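Local coordinates for insecticidal crystal protein Cry35Ab1 (Bacillus thuringiensis, PDB 4JP0) that forms, together with a partner protein, a binary insecticidal toxin active on western corn rootworm, whose larval midgut epithelium is probably the primary target, at residues K46-P51 / T60-N65; D55-T60 / W91-N96; V69-N74 / S87-Q92; D75-S80 / I121-E126. One frame throughout, in Å; residues are numbered along the deposited sequence.

Contact 1. Residues K46-P51 / T60-N65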
# COMPACT_ATOMS: atom_id res chain seq x y z
N LYS A 46 -20.43 -19.39 3.02
CA LYS A 46 -19.01 -19.30 2.66
C LYS A 46 -18.45 -17.97 3.09
O LYS A 46 -19.01 -16.94 2.72
CB LYS A 46 -18.81 -19.44 1.15
CG LYS A 46 -19.10 -20.86 0.62
CD LYS A 46 -18.84 -20.97 -0.87
CE LYS A 46 -19.29 -22.33 -1.41
NZ LYS A 46 -18.84 -22.56 -2.82
N TRP A 47 -17.33 -18.03 3.81
CA TRP A 47 -16.72 -16.85 4.40
C TRP A 47 -15.24 -16.77 4.02
O TRP A 47 -14.56 -17.81 3.93
CB TRP A 47 -16.88 -16.87 5.94
CG TRP A 47 -18.27 -17.06 6.30
CD1 TRP A 47 -18.84 -18.20 6.82
CD2 TRP A 47 -19.32 -16.13 6.12
NE1 TRP A 47 -20.19 -18.00 6.98
CE2 TRP A 47 -20.51 -16.76 6.52
CE3 TRP A 47 -19.39 -14.81 5.60
CZ2 TRP A 47 -21.77 -16.11 6.44
CZ3 TRP A 47 -20.64 -14.17 5.54
CH2 TRP A 47 -21.80 -14.82 5.97
N PHE A 48 -14.76 -15.55 3.75
CA PHE A 48 -13.34 -15.35 3.41
C PHE A 48 -12.72 -14.46 4.45
O PHE A 48 -13.26 -13.38 4.77
CB PHE A 48 -13.21 -14.71 2.02
CG PHE A 48 -11.86 -14.90 1.40
CD1 PHE A 48 -11.67 -15.92 0.47
CD2 PHE A 48 -10.80 -14.06 1.72
CE1 PHE A 48 -10.43 -16.11 -0.12
CE2 PHE A 48 -9.54 -14.26 1.13
CZ PHE A 48 -9.36 -15.28 0.21
N LEU A 49 -11.61 -14.92 5.03
CA LEU A 49 -10.94 -14.14 6.06
C LEU A 49 -9.87 -13.28 5.43
O LEU A 49 -9.07 -13.79 4.65
CB LEU A 49 -10.24 -15.08 7.04
CG LEU A 49 -11.09 -16.06 7.81
CD1 LEU A 49 -10.21 -16.76 8.86
CD2 LEU A 49 -12.24 -15.32 8.47
N PHE A 50 -9.88 -11.99 5.71
CA PHE A 50 -8.73 -11.13 5.32
C PHE A 50 -8.00 -10.67 6.57
O PHE A 50 -8.63 -10.30 7.57
CB PHE A 50 -9.21 -9.91 4.55
CG PHE A 50 -9.70 -10.24 3.14
CD1 PHE A 50 -11.03 -10.13 2.82
CD2 PHE A 50 -8.81 -10.63 2.17
CE1 PHE A 50 -11.47 -10.37 1.53
CE2 PHE A 50 -9.26 -10.91 0.87
CZ PHE A 50 -10.59 -10.76 0.56
N PRO A 51 -6.67 -10.68 6.54
CA PRO A 51 -5.89 -10.28 7.70
C PRO A 51 -5.69 -8.76 7.70
O PRO A 51 -5.53 -8.15 6.63
CB PRO A 51 -4.55 -11.01 7.48
CG PRO A 51 -4.37 -10.95 5.94
CD PRO A 51 -5.81 -11.02 5.38
N THR A 60 -15.54 -11.89 5.54
CA THR A 60 -16.23 -11.40 4.35
C THR A 60 -17.15 -12.41 3.75
O THR A 60 -16.77 -13.58 3.60
CB THR A 60 -15.18 -11.06 3.28
OG1 THR A 60 -14.23 -10.13 3.84
CG2 THR A 60 -15.82 -10.36 2.05
N SER A 61 -18.36 -11.99 3.41
CA SER A 61 -19.30 -12.90 2.76
C SER A 61 -18.70 -13.23 1.37
O SER A 61 -18.50 -12.34 0.52
CB SER A 61 -20.66 -12.24 2.63
OG SER A 61 -21.61 -13.20 2.23
N TYR A 62 -18.46 -14.50 1.12
CA TYR A 62 -17.72 -14.85 -0.09
C TYR A 62 -18.58 -14.87 -1.33
O TYR A 62 -19.33 -15.80 -1.54
CB TYR A 62 -16.98 -16.19 0.09
CG TYR A 62 -16.13 -16.58 -1.10
CD1 TYR A 62 -14.93 -15.94 -1.36
CD2 TYR A 62 -16.55 -17.58 -1.97
CE1 TYR A 62 -14.15 -16.31 -2.45
CE2 TYR A 62 -15.78 -17.95 -3.05
CZ TYR A 62 -14.60 -17.30 -3.30
OH TYR A 62 -13.81 -17.70 -4.36
N ALA A 63 -18.50 -13.80 -2.12
CA ALA A 63 -19.25 -13.69 -3.37
C ALA A 63 -20.75 -13.81 -3.11
O ALA A 63 -21.51 -14.39 -3.93
CB ALA A 63 -18.82 -14.74 -4.36
N ALA A 64 -21.16 -13.31 -1.95
CA ALA A 64 -22.58 -13.18 -1.65
C ALA A 64 -22.77 -11.85 -0.93
O ALA A 64 -21.81 -11.32 -0.37
CB ALA A 64 -23.04 -14.30 -0.78
N ASN A 65 -23.99 -11.33 -0.93
CA ASN A 65 -24.29 -10.04 -0.29
C ASN A 65 -23.32 -8.94 -0.68
O ASN A 65 -22.96 -8.11 0.13
CB ASN A 65 -24.29 -10.20 1.25
CG ASN A 65 -24.99 -11.47 1.71
OD1 ASN A 65 -24.34 -12.43 2.13
ND2 ASN A 65 -26.32 -11.46 1.67
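Phe-48 and Thr-60 face each other as a hydrogen-bonded antiparallel pair: Phe-48 N gives to Thr-60 O and Thr-60 N to Phe-48 O, both at 2.8 Å. The ladder runs one step further, Tyr-62 N reaching Lys-46 O at 3.0 Å just past the strand. Between these rungs Trp-47 CA makes a CA-H...O contact to Thr-60 O at 3.4 Å. Ser-61 OG turns to Asn-65 OD1, an in-plane lone-pair bond of 2.8 Å that ties down the chain beyond the strand.

The side chains meet on two faces. On one, the benzo part of Trp-47 comes close against Ser-61, Trp-47 CZ3 lying 3.3 Å from Ser-61 CA; a small serine leaves room beside the bulky indole. On the Phe-48 and Thr-60 face, Tyr-62 has CG anti to its backbone N (chi1 -177°), and its ring meets Phe-48 rim to rim, planes 17° apart, CD1 to CD1 3.7 Å. Thr-60 OG1 lies at the edge of the Phe-50 ring.

Strand 18-22 takes the indole N-H of Trp-47 on Ala-19 O. Around this hairpin, strand 6-12 packs on Lys-46, Trp-47 and Tyr-62, while helix 193-199 covers Thr-60 and Tyr-62.

Contact 2. Residues D55-T60 / W91-N96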
# COMPACT_ATOMS: atom_id res chain seq x y z
N ASP A 55 -2.94 -8.75 14.35
CA ASP A 55 -3.46 -10.10 14.46
C ASP A 55 -4.99 -10.12 14.51
O ASP A 55 -5.60 -10.84 15.32
CB ASP A 55 -2.85 -10.82 15.66
CG ASP A 55 -1.32 -10.79 15.66
OD1 ASP A 55 -0.69 -11.08 14.62
OD2 ASP A 55 -0.67 -10.47 16.66
N GLN A 56 -5.62 -9.33 13.66
CA GLN A 56 -7.09 -9.32 13.56
C GLN A 56 -7.52 -9.68 12.15
O GLN A 56 -6.68 -9.80 11.26
CB GLN A 56 -7.66 -7.97 13.93
CG GLN A 56 -7.55 -7.68 15.45
CD GLN A 56 -8.05 -6.28 15.78
OE1 GLN A 56 -7.45 -5.30 15.39
NE2 GLN A 56 -9.13 -6.20 16.48
N TYR A 57 -8.83 -9.87 11.97
CA TYR A 57 -9.36 -10.29 10.69
C TYR A 57 -10.64 -9.56 10.34
O TYR A 57 -11.36 -9.09 11.25
CB TYR A 57 -9.76 -11.77 10.74
CG TYR A 57 -8.64 -12.69 11.09
CD1 TYR A 57 -8.37 -13.02 12.41
CD2 TYR A 57 -7.81 -13.19 10.10
CE1 TYR A 57 -7.35 -13.85 12.74
CE2 TYR A 57 -6.77 -14.04 10.43
CZ TYR A 57 -6.55 -14.37 11.76
OH TYR A 57 -5.51 -15.20 12.12
N ILE A 58 -10.94 -9.53 9.04
CA ILE A 58 -12.23 -9.08 8.53
C ILE A 58 -12.88 -10.34 7.99
O ILE A 58 -12.24 -11.11 7.26
CB ILE A 58 -12.06 -8.07 7.37
CG1 ILE A 58 -11.33 -6.81 7.85
CG2 ILE A 58 -13.43 -7.72 6.81
CD1 ILE A 58 -12.08 -6.07 9.00
N ILE A 59 -14.13 -10.60 8.34
CA ILE A 59 -14.81 -11.81 7.86
C ILE A 59 -15.80 -11.39 6.75
O ILE A 59 -16.79 -10.64 7.00
CB ILE A 59 -15.56 -12.48 9.02
CG1 ILE A 59 -14.58 -12.77 10.19
CG2 ILE A 59 -16.31 -13.74 8.50
CD1 ILE A 59 -15.26 -13.43 11.46
N THR A 60 -15.54 -11.89 5.54
CA THR A 60 -16.23 -11.40 4.35
C THR A 60 -17.15 -12.41 3.75
O THR A 60 -16.77 -13.58 3.60
CB THR A 60 -15.18 -11.06 3.28
OG1 THR A 60 -14.23 -10.13 3.84
CG2 THR A 60 -15.82 -10.36 2.05
N TRP A 91 -12.24 -8.63 13.94
CA TRP A 91 -12.37 -9.84 14.75
C TRP A 91 -11.02 -10.41 15.14
O TRP A 91 -10.02 -10.20 14.44
CB TRP A 91 -13.15 -10.92 13.94
CG TRP A 91 -14.49 -10.41 13.52
CD1 TRP A 91 -14.78 -9.70 12.40
CD2 TRP A 91 -15.70 -10.53 14.25
NE1 TRP A 91 -16.11 -9.37 12.38
CE2 TRP A 91 -16.71 -9.88 13.51
CE3 TRP A 91 -16.04 -11.14 15.46
CZ2 TRP A 91 -18.04 -9.83 13.94
CZ3 TRP A 91 -17.36 -11.09 15.89
CH2 TRP A 91 -18.33 -10.42 15.14
N GLN A 92 -11.02 -11.15 16.26
CA GLN A 92 -9.90 -11.97 16.67
C GLN A 92 -10.40 -13.39 16.63
O GLN A 92 -11.56 -13.62 16.97
CB GLN A 92 -9.44 -11.64 18.10
CG GLN A 92 -8.69 -10.35 18.20
CD GLN A 92 -8.31 -10.02 19.63
OE1 GLN A 92 -8.66 -8.96 20.13
NE2 GLN A 92 -7.61 -10.95 20.31
N ILE A 93 -9.58 -14.33 16.17
CA ILE A 93 -9.99 -15.75 16.16
C ILE A 93 -8.95 -16.47 16.97
O ILE A 93 -7.78 -16.52 16.61
CB ILE A 93 -10.06 -16.25 14.72
CG1 ILE A 93 -11.08 -15.41 13.96
CG2 ILE A 93 -10.47 -17.69 14.66
CD1 ILE A 93 -11.21 -15.86 12.50
N LYS A 94 -9.37 -17.00 18.12
CA LYS A 94 -8.46 -17.49 19.13
C LYS A 94 -8.59 -18.99 19.27
O LYS A 94 -9.66 -19.48 19.57
CB LYS A 94 -8.86 -16.85 20.48
CG LYS A 94 -9.07 -15.32 20.44
CD LYS A 94 -9.22 -14.70 21.88
CE LYS A 94 -10.52 -15.17 22.59
NZ LYS A 94 -10.59 -14.76 24.06
N ALA A 95 -7.50 -19.72 19.04
CA ALA A 95 -7.50 -21.17 19.23
C ALA A 95 -7.86 -21.52 20.68
O ALA A 95 -7.33 -20.91 21.63
CB ALA A 95 -6.14 -21.75 18.89
N ASN A 96 -8.76 -22.49 20.84
CA ASN A 96 -9.17 -22.93 22.18
C ASN A 96 -9.41 -24.41 22.10
O ASN A 96 -10.51 -24.87 21.79
CB ASN A 96 -10.45 -22.20 22.64
CG ASN A 96 -10.72 -22.36 24.13
OD1 ASN A 96 -9.78 -22.39 24.95
ND2 ASN A 96 -11.99 -22.42 24.50
O HOH W 1 -6.79 -13.17 16.14
O HOH W 2 -5.37 -15.81 14.86
O HOH W 3 -15.72 -8.39 9.52
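Ile-59 and Trp-91 share a water that four groups grip: it accepts from Ile-59 N at 3.0 Å and from Trp-91 NE1, near the indole plane, and it donates to the carbonyls of Trp-70 and Gln-89. Two N-H groups and two carbonyls thus surround this water, the bond from the indole being weak. A single antiparallel bridge lies beside it, in which Tyr-57 N bonds to Trp-91 O at 2.8 Å and Trp-91 N returns to Tyr-57 O at 2.9 Å. The segments then diverge, their axes 110° apart, and water fills in: one molecule takes the N-H of Ile-93 and donates to Asp-55 O, another joins Tyr-57 OH to Ile-93 O. Tyr-57 OH also bonds Leu-2 N.

With CD1 anti to CA (chi2 179°), the ethyl arm of Ile-59 reaches out to lay its methyl on one face of Trp-91, a CH-pi contact with CD1 3.9 Å from the centre of the five-membered ring and 16° off its normal. Farther along, the side chains of Ile-93 and Tyr-57 cross at about a right angle. Both strands belong to the ricin-type beta-trefoil region, and Trp-91, of the Gln-X-Trp sequence, is the core tryptophan of such a repeat.

Contact 3. Residues V69-N74 / S87-Q92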
# COMPACT_ATOMS: atom_id res chain seq x y z
N VAL A 69 -19.23 -7.49 4.89
CA VAL A 69 -18.49 -8.18 5.92
C VAL A 69 -19.23 -8.23 7.24
O VAL A 69 -20.12 -7.41 7.52
CB VAL A 69 -17.12 -7.46 6.16
CG1 VAL A 69 -16.35 -7.29 4.81
CG2 VAL A 69 -17.34 -6.09 6.77
N TRP A 70 -18.83 -9.16 8.10
CA TRP A 70 -19.52 -9.25 9.39
C TRP A 70 -19.41 -7.92 10.13
O TRP A 70 -18.33 -7.30 10.23
CB TRP A 70 -18.97 -10.40 10.25
CG TRP A 70 -19.38 -11.79 9.83
CD1 TRP A 70 -19.86 -12.22 8.61
CD2 TRP A 70 -19.30 -12.93 10.66
NE1 TRP A 70 -20.07 -13.58 8.65
CE2 TRP A 70 -19.74 -14.04 9.90
CE3 TRP A 70 -18.90 -13.14 11.97
CZ2 TRP A 70 -19.80 -15.32 10.42
CZ3 TRP A 70 -18.94 -14.42 12.49
CH2 TRP A 70 -19.39 -15.49 11.71
N ASN A 71 -20.53 -7.52 10.72
CA ASN A 71 -20.65 -6.22 11.29
C ASN A 71 -21.52 -6.32 12.51
O ASN A 71 -22.58 -6.92 12.46
CB ASN A 71 -21.30 -5.33 10.22
CG ASN A 71 -21.57 -3.91 10.70
OD1 ASN A 71 -20.70 -3.03 10.57
ND2 ASN A 71 -22.81 -3.65 11.16
N VAL A 72 -21.05 -5.79 13.63
CA VAL A 72 -21.78 -5.94 14.87
C VAL A 72 -22.60 -4.71 15.18
O VAL A 72 -22.09 -3.58 15.20
CB VAL A 72 -20.81 -6.18 16.04
CG1 VAL A 72 -21.56 -6.29 17.39
CG2 VAL A 72 -19.96 -7.42 15.76
N ASN A 73 -23.88 -4.92 15.44
CA ASN A 73 -24.76 -3.83 15.87
C ASN A 73 -25.59 -4.34 17.03
O ASN A 73 -26.30 -5.32 16.88
CB ASN A 73 -25.71 -3.45 14.78
CG ASN A 73 -25.06 -2.74 13.64
OD1 ASN A 73 -25.27 -3.10 12.45
ND2 ASN A 73 -24.31 -1.68 13.95
N ASN A 74 -25.48 -3.71 18.19
CA ASN A 74 -26.29 -4.14 19.33
C ASN A 74 -26.29 -5.66 19.56
O ASN A 74 -27.33 -6.30 19.68
CB ASN A 74 -27.72 -3.62 19.13
CG ASN A 74 -27.76 -2.08 19.07
OD1 ASN A 74 -27.19 -1.41 19.92
ND2 ASN A 74 -28.45 -1.52 18.06
N SER A 87 -14.55 0.00 13.76
CA SER A 87 -13.97 -1.01 14.65
C SER A 87 -14.85 -2.24 14.84
O SER A 87 -14.35 -3.35 15.09
CB SER A 87 -13.62 -0.40 16.02
OG SER A 87 -14.73 -0.37 16.90
N ILE A 88 -16.16 -2.05 14.67
CA ILE A 88 -17.10 -3.14 14.87
C ILE A 88 -17.08 -4.16 13.78
O ILE A 88 -17.96 -5.02 13.75
CB ILE A 88 -18.52 -2.61 14.92
CG1 ILE A 88 -18.87 -2.01 13.53
CG2 ILE A 88 -18.71 -1.63 16.07
CD1 ILE A 88 -20.40 -1.85 13.24
N GLN A 89 -16.17 -4.04 12.82
CA GLN A 89 -16.06 -5.09 11.82
C GLN A 89 -14.78 -5.91 12.02
O GLN A 89 -14.47 -6.77 11.22
CB GLN A 89 -16.09 -4.49 10.43
CG GLN A 89 -17.43 -3.82 10.12
CD GLN A 89 -17.42 -3.09 8.80
OE1 GLN A 89 -16.36 -2.88 8.23
NE2 GLN A 89 -18.58 -2.68 8.34
N LYS A 90 -14.02 -5.60 13.07
CA LYS A 90 -12.74 -6.32 13.31
C LYS A 90 -12.89 -7.52 14.26
O LYS A 90 -13.57 -7.43 15.29
CB LYS A 90 -11.66 -5.37 13.85
CG LYS A 90 -11.36 -4.17 12.93
CD LYS A 90 -10.11 -3.41 13.42
CE LYS A 90 -10.45 -2.61 14.65
NZ LYS A 90 -9.28 -1.77 15.22
N TRP A 91 -12.24 -8.63 13.94
CA TRP A 91 -12.37 -9.84 14.75
C TRP A 91 -11.02 -10.41 15.14
O TRP A 91 -10.02 -10.20 14.44
CB TRP A 91 -13.15 -10.92 13.94
CG TRP A 91 -14.49 -10.41 13.52
CD1 TRP A 91 -14.78 -9.70 12.40
CD2 TRP A 91 -15.70 -10.53 14.25
NE1 TRP A 91 -16.11 -9.37 12.38
CE2 TRP A 91 -16.71 -9.88 13.51
CE3 TRP A 91 -16.04 -11.14 15.46
CZ2 TRP A 91 -18.04 -9.83 13.94
CZ3 TRP A 91 -17.36 -11.09 15.89
CH2 TRP A 91 -18.33 -10.42 15.14
N GLN A 92 -11.02 -11.15 16.26
CA GLN A 92 -9.90 -11.97 16.67
C GLN A 92 -10.40 -13.39 16.63
O GLN A 92 -11.56 -13.62 16.97
CB GLN A 92 -9.44 -11.64 18.10
CG GLN A 92 -8.69 -10.35 18.20
CD GLN A 92 -8.31 -10.02 19.63
OE1 GLN A 92 -8.66 -8.96 20.13
NE2 GLN A 92 -7.61 -10.95 20.31
O HOH W 3 -15.72 -8.39 9.52
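Asn-71 has CG anti to its backbone N, beside its carbonyl carbon (chi1 177°), and its second torsion turns the amide so that OD1 meets the extended side chain of Gln-89. On the other segment Ile-88 carries CG1 between its backbone N and carbonyl carbon (chi1 65°), and its CD1 lies against Val-72 O. Gln-89 NE2 donates to Asn-71 OD1 at 3.1 Å; the acceptor lies close to the glutamine's own amide plane, but the two carboxamides are turned steeply against each other. A long amide suits this buried place because it can serve several partners: NE2 also bonds Thr-81 O, OE1 accepts from Ser-83 N, and its flat end is flanked by Val-69, whose CG2 lies 3.6 Å from Gln-89 CD. Asn-71 spends its ND2 on Asn-78 OD1. On the backbone, Val-72 N reaches Ile-88 O at 3.2 Å.

Gln-89, Lys-90 and Trp-91 form a Gln-X-Trp sequence, the signature of ricin-type beta-trefoil repeats, in which the glutamine braces the chain and the tryptophan enters the hydrophobic core. Here Trp-91 receives the edge of Trp-70 on one face in a T-shaped pair, planes at 84° and six-ring centroids 5.6 Å apart; Trp-70 CE3 is the atom over the face, toward the rim. Trp-70 CB lies 3.7 Å from Trp-91 NE1. Val-72 adds a branch at the far end of the indole, its CG2 3.5 Å from Trp-91 CH2.

Contact 4. Residues D75-S80 / I121-E126; sequences DKINVS and IRLTDE
Ile-77 and Leu-123 make the tight half of this contact. Their side chains cross at about a right angle, Ile-77 CD1 resting 3.8 Å from Leu-123 CG, and both residues also pack against Val-72 and Trp-91, so branched aliphatic groups suit the buried position. Beside them Asp-75 O accepts from Leu-123 N at 2.8 Å and takes a further CA-H...O contact from Arg-122 CA.

Asn-74 and Asp-75 both have left-handed backbone angles and form the type I' turn of the hairpin 69-73/76-80. Asn and Asp tolerate positive phi well, and the turn presents its carbonyl to strand 121-124, which pairs with 109-112 in another hairpin of the beta-trefoil.

Beyond that bond a water bridges the segments, accepting from Ile-77 N at 2.9 Å and probably donating to Ile-121 O, 2.8 Å away. On the solvent side, where Lys-76 is exposed and Arg-122 partly so, the two long chains lie side by side, pointing the same way. Arg-122 bends at chi2 (-64°), which brings CD toward Asp-75 O. Lys-76 CG sits over one face of the guanidinium, 3.5 Å from Arg-122 NE, so that aliphatic carbon rather than charge meets the flat group. Lys-76 NZ stays 5.4 Å from Arg-122 NE and bonds Asn-74 O, whereas Arg-122 NH1 donates to Ile-121 O from above that carbonyl's plane. Asp-75 OD1 forms a salt bridge with Lys-108.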
# COMPACT_ATOMS: atom_id res chain seq x y z
N ASP A 75 -25.09 -6.22 19.58
CA ASP A 75 -24.87 -7.64 19.88
C ASP A 75 -25.34 -8.60 18.84
O ASP A 75 -25.28 -9.81 19.06
CB ASP A 75 -25.48 -8.04 21.23
CG ASP A 75 -24.96 -7.18 22.36
OD1 ASP A 75 -23.76 -6.88 22.44
OD2 ASP A 75 -25.88 -6.75 23.24
N LYS A 76 -25.83 -8.09 17.71
CA LYS A 76 -26.26 -8.96 16.63
C LYS A 76 -25.26 -8.80 15.51
O LYS A 76 -24.53 -7.80 15.49
CB LYS A 76 -27.66 -8.57 16.18
CG LYS A 76 -28.71 -8.73 17.28
CD LYS A 76 -29.99 -7.96 17.02
CE LYS A 76 -29.95 -6.50 17.45
NZ LYS A 76 -30.06 -6.31 18.92
N ILE A 77 -25.21 -9.76 14.58
CA ILE A 77 -24.27 -9.66 13.49
C ILE A 77 -25.06 -9.62 12.19
O ILE A 77 -25.98 -10.42 12.00
CB ILE A 77 -23.34 -10.91 13.38
CG1 ILE A 77 -22.63 -11.22 14.70
CG2 ILE A 77 -22.37 -10.68 12.26
CD1 ILE A 77 -21.93 -10.03 15.29
N ASN A 78 -24.70 -8.69 11.32
CA ASN A 78 -25.21 -8.70 9.98
C ASN A 78 -24.02 -8.47 9.05
O ASN A 78 -22.88 -8.46 9.52
CB ASN A 78 -26.32 -7.62 9.79
CG ASN A 78 -25.76 -6.23 9.79
OD1 ASN A 78 -24.58 -6.02 10.05
ND2 ASN A 78 -26.60 -5.24 9.46
N VAL A 79 -24.26 -8.40 7.74
CA VAL A 79 -23.16 -8.04 6.86
C VAL A 79 -23.39 -6.62 6.37
O VAL A 79 -24.53 -6.26 6.00
CB VAL A 79 -22.94 -9.02 5.67
CG1 VAL A 79 -22.31 -10.32 6.15
CG2 VAL A 79 -24.29 -9.28 4.85
N SER A 80 -22.32 -5.82 6.41
CA SER A 80 -22.42 -4.43 5.96
C SER A 80 -21.21 -4.07 5.11
O SER A 80 -20.18 -4.75 5.14
CB SER A 80 -22.46 -3.45 7.14
OG SER A 80 -23.50 -3.72 8.06
N ILE A 121 -27.54 -16.20 16.50
CA ILE A 121 -26.14 -16.01 16.90
C ILE A 121 -26.01 -14.56 17.41
O ILE A 121 -26.58 -13.64 16.84
CB ILE A 121 -25.15 -16.38 15.77
CG1 ILE A 121 -23.67 -16.22 16.19
CG2 ILE A 121 -25.36 -15.51 14.56
CD1 ILE A 121 -22.76 -16.79 15.05
N ARG A 122 -25.34 -14.39 18.54
CA ARG A 122 -25.21 -13.08 19.18
C ARG A 122 -23.81 -12.92 19.74
O ARG A 122 -23.06 -13.87 19.78
CB ARG A 122 -26.17 -13.08 20.38
CG ARG A 122 -27.69 -13.08 20.03
CD ARG A 122 -28.12 -11.80 19.28
NE ARG A 122 -29.56 -11.70 18.98
CZ ARG A 122 -30.13 -12.08 17.85
NH1 ARG A 122 -29.39 -12.61 16.88
NH2 ARG A 122 -31.43 -11.87 17.67
N LEU A 123 -23.45 -11.70 20.15
CA LEU A 123 -22.19 -11.48 20.83
C LEU A 123 -22.57 -11.39 22.29
O LEU A 123 -23.57 -10.73 22.63
CB LEU A 123 -21.57 -10.14 20.43
CG LEU A 123 -20.96 -10.16 19.01
CD1 LEU A 123 -20.48 -8.77 18.74
CD2 LEU A 123 -19.78 -11.12 19.01
N THR A 124 -21.82 -12.09 23.14
CA THR A 124 -21.98 -11.88 24.58
C THR A 124 -20.67 -12.11 25.31
O THR A 124 -19.63 -12.40 24.70
CB THR A 124 -23.13 -12.69 25.15
OG1 THR A 124 -23.42 -12.18 26.46
CG2 THR A 124 -22.68 -14.12 25.37
N ASP A 125 -20.68 -11.91 26.62
CA ASP A 125 -19.44 -12.00 27.37
C ASP A 125 -18.91 -13.42 27.40
O ASP A 125 -19.68 -14.37 27.52
CB ASP A 125 -19.69 -11.46 28.75
CG ASP A 125 -20.51 -10.20 28.70
OD1 ASP A 125 -19.95 -9.14 28.35
OD2 ASP A 125 -21.73 -10.19 28.95
N GLU A 126 -17.59 -13.58 27.30
CA GLU A 126 -17.01 -14.91 27.30
C GLU A 126 -17.14 -15.58 28.67
O GLU A 126 -16.89 -14.96 29.74
CB GLU A 126 -15.54 -14.85 26.87
CG GLU A 126 -14.98 -16.26 26.71
CD GLU A 126 -13.59 -16.33 26.10
OE1 GLU A 126 -13.01 -15.28 25.73
OE2 GLU A 126 -13.07 -17.45 26.01
O HOH W 4 -26.78 -12.19 14.43

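All four contacts lie in the ricin-type beta-trefoil region. Contacts 1 and 2 share strand 56-61, with centres about 13 Å apart; contacts 2 and 3 share the start of strand 91-96, about 11 Å apart; contacts 3 and 4 use the two arms of hairpin 69-73/76-80, about 8 Å apart. Contacts 1 and 4 are the farthest pair, at about 17 Å. Along the chain contact 1 closes before contacts 3 and 4 open; contact 2 alternates with contacts 1 and 4, and contact 3 with contact 4. Trp-91 belongs to contacts 2 and 3 and packs on Ile-77 and Leu-123 of contact 4, so residues of three contacts, including two different hairpins, meet at one tryptophan.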